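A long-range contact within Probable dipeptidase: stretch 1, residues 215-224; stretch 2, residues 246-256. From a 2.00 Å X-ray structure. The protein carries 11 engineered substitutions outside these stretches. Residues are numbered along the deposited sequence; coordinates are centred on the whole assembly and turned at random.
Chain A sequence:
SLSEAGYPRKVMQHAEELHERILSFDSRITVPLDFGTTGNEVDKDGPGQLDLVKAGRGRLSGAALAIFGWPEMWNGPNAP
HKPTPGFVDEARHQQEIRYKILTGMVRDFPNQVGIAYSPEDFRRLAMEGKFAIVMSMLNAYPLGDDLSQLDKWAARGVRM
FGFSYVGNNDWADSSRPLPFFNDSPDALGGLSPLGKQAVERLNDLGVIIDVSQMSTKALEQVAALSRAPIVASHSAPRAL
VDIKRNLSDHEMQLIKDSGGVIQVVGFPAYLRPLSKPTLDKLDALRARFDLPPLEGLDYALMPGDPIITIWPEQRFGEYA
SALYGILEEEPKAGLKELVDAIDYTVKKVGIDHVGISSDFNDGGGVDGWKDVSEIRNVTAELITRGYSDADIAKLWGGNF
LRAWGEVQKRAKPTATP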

# COMPACT_ATOMS: atom_id res chain seq x y z
N SER A 215 7.21 11.29 -2.02
CA SER A 215 6.92 12.64 -2.51
C SER A 215 6.93 12.67 -4.06
O SER A 215 7.48 11.74 -4.72
CB SER A 215 7.93 13.64 -1.94
OG SER A 215 9.12 13.61 -2.69
N THR A 216 6.33 13.70 -4.64
CA THR A 216 6.31 13.87 -6.09
C THR A 216 7.68 14.00 -6.72
O THR A 216 7.95 13.36 -7.74
CB THR A 216 5.41 15.04 -6.51
OG1 THR A 216 4.06 14.70 -6.16
CG2 THR A 216 5.49 15.28 -8.05
N LYS A 217 8.54 14.80 -6.11
CA LYS A 217 9.91 14.93 -6.61
C LYS A 217 10.71 13.64 -6.56
O LYS A 217 11.55 13.40 -7.43
CB LYS A 217 10.67 16.02 -5.86
CG LYS A 217 10.25 17.42 -6.28
CD LYS A 217 10.81 18.45 -5.28
CE LYS A 217 10.16 19.83 -5.48
NZ LYS A 217 10.34 20.31 -6.88
N ALA A 218 10.48 12.82 -5.54
CA ALA A 218 11.23 11.58 -5.38
C ALA A 218 10.76 10.59 -6.43
O ALA A 218 11.58 9.91 -7.03
CB ALA A 218 11.04 11.03 -4.01
N LEU A 219 9.44 10.55 -6.64
CA LEU A 219 8.85 9.78 -7.73
C LEU A 219 9.50 10.18 -9.05
O LEU A 219 9.87 9.31 -9.82
CB LEU A 219 7.35 10.03 -7.82
CG LEU A 219 6.55 9.11 -8.76
CD1 LEU A 219 5.11 8.90 -8.24
CD2 LEU A 219 6.56 9.57 -10.23
N GLU A 220 9.63 11.49 -9.29
CA GLU A 220 10.13 11.97 -10.57
C GLU A 220 11.55 11.48 -10.79
O GLU A 220 11.90 11.11 -11.91
CB GLU A 220 10.06 13.51 -10.65
CG GLU A 220 8.63 14.03 -10.87
CD GLU A 220 8.49 15.53 -10.67
OE1 GLU A 220 9.44 16.18 -10.17
OE2 GLU A 220 7.42 16.07 -10.99
N GLN A 221 12.34 11.48 -9.72
CA GLN A 221 13.74 11.04 -9.74
C GLN A 221 13.84 9.54 -9.89
O GLN A 221 14.72 9.05 -10.60
CB GLN A 221 14.47 11.54 -8.49
CG GLN A 221 14.61 13.06 -8.50
CD GLN A 221 15.05 13.66 -7.19
OE1 GLN A 221 15.68 13.01 -6.34
NE2 GLN A 221 14.76 14.92 -7.04
N VAL A 222 12.95 8.79 -9.25
CA VAL A 222 12.93 7.35 -9.47
C VAL A 222 12.68 7.10 -10.97
O VAL A 222 13.41 6.33 -11.58
CB VAL A 222 11.86 6.59 -8.62
CG1 VAL A 222 11.69 5.12 -9.11
CG2 VAL A 222 12.22 6.59 -7.18
N ALA A 223 11.67 7.77 -11.54
CA ALA A 223 11.34 7.59 -12.97
C ALA A 223 12.54 7.90 -13.91
O ALA A 223 12.87 7.09 -14.77
CB ALA A 223 10.11 8.39 -13.33
N ALA A 224 13.22 9.03 -13.68
CA ALA A 224 14.39 9.43 -14.48
C ALA A 224 15.57 8.46 -14.33
O ALA A 224 16.37 8.31 -15.23
CB ALA A 224 14.82 10.86 -14.13
N ASN A 246 -2.22 11.13 -2.97
CA ASN A 246 -2.73 10.64 -4.27
C ASN A 246 -1.87 11.12 -5.47
O ASN A 246 -1.05 12.04 -5.32
CB ASN A 246 -4.21 11.07 -4.42
CG ASN A 246 -5.16 10.19 -3.60
OD1 ASN A 246 -4.73 9.21 -2.99
ND2 ASN A 246 -6.47 10.46 -3.67
N LEU A 247 -2.07 10.50 -6.65
CA LEU A 247 -1.26 10.72 -7.85
C LEU A 247 -1.85 11.79 -8.82
O LEU A 247 -3.05 11.79 -9.12
CB LEU A 247 -1.11 9.39 -8.60
CG LEU A 247 -0.29 8.26 -7.94
CD1 LEU A 247 -0.35 6.99 -8.75
CD2 LEU A 247 1.16 8.69 -7.77
N SER A 248 -1.01 12.68 -9.31
CA SER A 248 -1.40 13.60 -10.37
C SER A 248 -1.39 12.77 -11.63
O SER A 248 -0.78 11.69 -11.66
CB SER A 248 -0.39 14.73 -10.50
OG SER A 248 0.88 14.24 -10.89
N ASP A 249 -2.06 13.25 -12.68
CA ASP A 249 -2.02 12.59 -14.02
C ASP A 249 -0.59 12.41 -14.50
O ASP A 249 -0.24 11.34 -15.00
CB ASP A 249 -2.81 13.40 -15.06
CG ASP A 249 -4.30 13.38 -14.81
OD1 ASP A 249 -4.79 12.85 -13.78
OD2 ASP A 249 -5.01 13.88 -15.70
N HIS A 250 0.25 13.43 -14.30
CA HIS A 250 1.65 13.36 -14.73
C HIS A 250 2.48 12.26 -14.02
O HIS A 250 3.29 11.59 -14.63
CB HIS A 250 2.34 14.72 -14.60
CG HIS A 250 3.75 14.72 -15.11
ND1 HIS A 250 4.84 14.67 -14.27
CD2 HIS A 250 4.25 14.71 -16.37
CE1 HIS A 250 5.95 14.64 -14.99
NE2 HIS A 250 5.62 14.67 -16.27
N GLU A 251 2.25 12.09 -12.71
CA GLU A 251 2.92 11.01 -11.96
C GLU A 251 2.53 9.63 -12.52
O GLU A 251 3.40 8.75 -12.71
CB GLU A 251 2.57 11.11 -10.47
CG GLU A 251 3.29 12.26 -9.77
CD GLU A 251 2.84 12.48 -8.33
OE1 GLU A 251 1.64 12.77 -8.07
OE2 GLU A 251 3.70 12.38 -7.45
N MET A 252 1.25 9.46 -12.79
CA MET A 252 0.70 8.27 -13.48
C MET A 252 1.36 8.04 -14.84
O MET A 252 1.72 6.90 -15.18
CB MET A 252 -0.84 8.40 -13.65
CG MET A 252 -1.73 8.32 -12.38
SD MET A 252 -3.56 8.54 -12.68
CE MET A 252 -3.74 9.84 -11.52
N GLN A 253 1.54 9.10 -15.62
CA GLN A 253 2.18 8.94 -16.94
C GLN A 253 3.62 8.42 -16.79
O GLN A 253 4.06 7.59 -17.57
CB GLN A 253 2.19 10.26 -17.71
CG GLN A 253 0.84 10.62 -18.37
CD GLN A 253 0.32 9.50 -19.29
OE1 GLN A 253 0.95 9.18 -20.31
NE2 GLN A 253 -0.83 8.90 -18.91
N LEU A 254 4.35 8.95 -15.82
CA LEU A 254 5.69 8.48 -15.52
C LEU A 254 5.76 6.98 -15.21
O LEU A 254 6.71 6.29 -15.63
CB LEU A 254 6.31 9.29 -14.39
CG LEU A 254 6.70 10.73 -14.74
CD1 LEU A 254 7.30 11.43 -13.52
CD2 LEU A 254 7.66 10.81 -15.95
N ILE A 255 4.78 6.49 -14.45
CA ILE A 255 4.76 5.09 -14.05
C ILE A 255 4.42 4.29 -15.29
O ILE A 255 5.09 3.30 -15.59
CB ILE A 255 3.70 4.84 -12.92
CG1 ILE A 255 4.13 5.51 -11.61
CG2 ILE A 255 3.40 3.32 -12.77
CD1 ILE A 255 2.95 5.75 -10.61
N LYS A 256 3.42 4.76 -16.02
CA LYS A 256 3.01 4.13 -17.30
C LYS A 256 4.22 4.00 -18.26
O LYS A 256 4.48 2.93 -18.81
CB LYS A 256 1.89 4.95 -17.98
CG LYS A 256 1.42 4.42 -19.38
CD LYS A 256 1.10 5.59 -20.32
CE LYS A 256 -0.09 5.32 -21.24
NZ LYS A 256 0.00 4.04 -22.01

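How does the first stretch open, and what does its first turn offer the second? Ser215 sits at the N-cap of helix 216-224, its CA-to-CB bond pointing away from the partner and Ser215 OG accepting from Ala218 N at 3.3 Å. The next residue makes the one hydrogen bond between the stretches: Thr216 OG1 donates to Glu251 OE2 over 2.7 Å. The threonine CA-to-CB bond runs sideways, but with chi1 in the m well the short side chain still brings its hydroxyl to the carboxylate.

Why can a buried glutamate serve as that acceptor? Glu251 points toward stretch 1 and keeps its other carboxylate oxygen occupied at home, where Ser248 N donates to Glu251 OE1 at 2.9 Å with a nearly straight angle of 174°. The pairing is reciprocal, since Glu251 N donates to the N-cap oxygen Ser248 OG at 3.1 Å. The same side chain therefore helps fasten the start of helix 249-256 and ties that helix to Thr216, a role that suits a long residue with two acceptor oxygens.

What packs beside this polar link? Leu219, one turn further on, points toward stretch 2 and has 80 Å² covered by it, the largest share of any residue here. Leu219 CD1 lies 4.0 Å from Leu247 CD2, 4.5 Å from Ile255 CD1 and 3.8 Å from Glu251 OE2, while Leu219 CD2 meets Leu254 CD1 at 3.9 Å. A branched, apolar side chain suits this place because its two methyls can touch several neighbours at once. Leu247 and Ile255 both leave their backbones sideways, yet their ends come nearer to reach it.

How does the contact change toward its more exposed side? Glu220 starts sideways, and Glu220 CG packs 3.9 Å from Leu254 CD1, so even a charged residue contributes carbon to the apolar contact. The residue as a whole stays partly exposed; Glu220 OE2 approaches His250 ND1 only to 4.4 Å, a loose proximity at an oblique angle to the ring.

What lets the helices stay close at the far end of stretch 1? Their axes run 23° from parallel and come no nearer than 10.0 Å, but Ala223 CA and Leu254 CA are just 6.3 Å apart. Both side chains point toward the opposing stretch, and Ala223 CB rests 4.0 Å from Leu254 CB. The single methyl of alanine fits this narrow spacing, and the longer Leu254 also reaches Leu219 and Glu220. In all, 347 Å² is buried between the stretches.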